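Local coordinates for protein 3-oxo-tetronate kinase (Salmonella typhimurium, PDB 3DQQ) that probably phosphorylates 3-oxo-tetronate to 3-oxo-tetronate 4-phosphate, using ATP, at residues 357-362 / 399-404. Residues are numbered along the deposited sequence; the frame is centred on the assembly and turned at random.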
# COMPACT_ATOMS: atom_id res chain seq x y z
N PHE A 357 -5.44 26.68 3.25
CA PHE A 357 -5.10 25.51 2.47
C PHE A 357 -5.32 24.25 3.29
O PHE A 357 -4.63 24.02 4.28
CB PHE A 357 -3.65 25.57 2.09
CG PHE A 357 -3.33 26.60 1.07
CD1 PHE A 357 -3.02 26.23 -0.23
CD2 PHE A 357 -3.32 27.94 1.38
CE1 PHE A 357 -2.71 27.21 -1.20
CE2 PHE A 357 -3.01 28.91 0.42
CZ PHE A 357 -2.70 28.53 -0.86
N ILE A 358 -6.29 23.44 2.89
CA ILE A 358 -6.57 22.20 3.55
C ILE A 358 -5.88 21.12 2.70
O ILE A 358 -6.23 20.92 1.57
CB ILE A 358 -8.10 21.99 3.65
CG1 ILE A 358 -8.74 23.18 4.38
CG2 ILE A 358 -8.45 20.65 4.34
CD1 ILE A 358 -10.27 23.27 4.28
N VAL A 359 -4.86 20.47 3.25
CA VAL A 359 -4.03 19.60 2.43
C VAL A 359 -4.05 18.18 3.01
O VAL A 359 -3.88 17.99 4.22
CB VAL A 359 -2.59 20.13 2.36
CG1 VAL A 359 -1.73 19.25 1.48
CG2 VAL A 359 -2.60 21.58 1.89
N ALA A 360 -4.29 17.19 2.15
CA ALA A 360 -4.28 15.78 2.53
C ALA A 360 -3.05 15.11 1.91
O ALA A 360 -2.81 15.20 0.70
CB ALA A 360 -5.53 15.09 2.06
N GLY A 361 -2.25 14.45 2.77
CA GLY A 361 -1.04 13.75 2.35
C GLY A 361 0.18 14.38 3.02
O GLY A 361 0.28 15.61 3.10
N GLY A 362 1.09 13.54 3.53
CA GLY A 362 2.36 14.02 4.10
C GLY A 362 3.33 14.61 3.07
O GLY A 362 3.92 15.67 3.31
N LEU A 399 -3.01 26.87 7.28
CA LEU A 399 -2.84 25.53 6.74
C LEU A 399 -3.51 24.53 7.66
O LEU A 399 -3.48 24.70 8.87
CB LEU A 399 -1.35 25.22 6.70
CG LEU A 399 -0.45 25.62 5.52
CD1 LEU A 399 -0.79 26.94 4.98
CD2 LEU A 399 0.98 25.63 5.97
N ALA A 400 -4.15 23.51 7.11
CA ALA A 400 -4.55 22.36 7.90
C ALA A 400 -3.99 21.15 7.19
O ALA A 400 -4.51 20.77 6.16
CB ALA A 400 -6.02 22.29 8.01
N LEU A 401 -2.90 20.61 7.71
CA LEU A 401 -2.14 19.55 7.05
C LEU A 401 -2.43 18.20 7.66
O LEU A 401 -2.14 17.97 8.79
CB LEU A 401 -0.64 19.83 7.15
CG LEU A 401 -0.22 21.26 6.81
CD1 LEU A 401 1.28 21.38 6.95
CD2 LEU A 401 -0.69 21.68 5.43
N LYS A 402 -2.94 17.30 6.85
CA LYS A 402 -3.44 16.02 7.25
C LYS A 402 -2.60 14.95 6.58
O LYS A 402 -2.34 14.97 5.37
CB LYS A 402 -4.88 15.94 6.76
CG LYS A 402 -5.68 14.71 7.07
CD LYS A 402 -5.44 13.61 6.06
CE LYS A 402 -6.73 12.96 5.66
NZ LYS A 402 -6.48 11.59 5.16
N SER A 403 -2.19 13.99 7.37
CA SER A 403 -1.40 12.83 6.92
C SER A 403 -2.27 11.54 6.72
O SER A 403 -3.10 11.19 7.59
CB SER A 403 -0.32 12.55 7.99
OG SER A 403 0.91 12.25 7.39
N GLY A 404 -2.07 10.84 5.59
CA GLY A 404 -2.53 9.44 5.42
C GLY A 404 -3.93 9.12 5.92
O GLY A 404 -4.89 9.49 5.27
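Two neighbouring parallel strands of the nucleotide-binding C-terminal domain, 357-360 and 399-402, pair here and lead into a helix start and a loop that carry predicted ATP-binding glycines. The short axes run 8° apart in direction. F357 faces L399, I358 faces A400, V359 faces L401 and A360 faces K402. Four backbone bonds link them. A400 N donates to F357 O, and V359 N donates to A400 O at 2.9 Å. K402 N then reaches V359 O, and G361 N reaches K402 O at 2.7 Å. The fourth bond carries the pairing one residue past the end of strand 357-360.

V359 and L401 lie side by side on one face, pointing the same way. L401 CD2 rests against V359 CB at 3.9 Å and also touches V359 CG2. V359 CG2 is anti to the carbonyl carbon, beside the backbone N (chi1 -178°), and there meets L401 CD2. F357 CB and L399 CD1 meet more loosely on the same face. Helix 362-371 packs on V359, L399 and L401 from this face. I358, A400, A360 and K402 share the other face, where helix 411-417 packs on I358. K402 CB lies 3.4 Å from V359 O. K402 CD passes A360 CB at 4.3 Å. Its chain, bent at chi2 and chi3, carries NZ to G404 O at 2.6 Å, with the donor above the carbonyl plane. T264 OG1 also bonds NZ, and S261 OG bonds G404 O.

G361 is the N-cap of helix 362-371. G361, G362 and G404 are ATP-binding by similarity, and S259, another such residue, lies close to G361. The backbone pairing holds the glycine helix start and the G404 loop in place relative to each other. K402 NZ ties its side chain to G404 O, and its likely positive charge may also affect the nearby predicted ATP site.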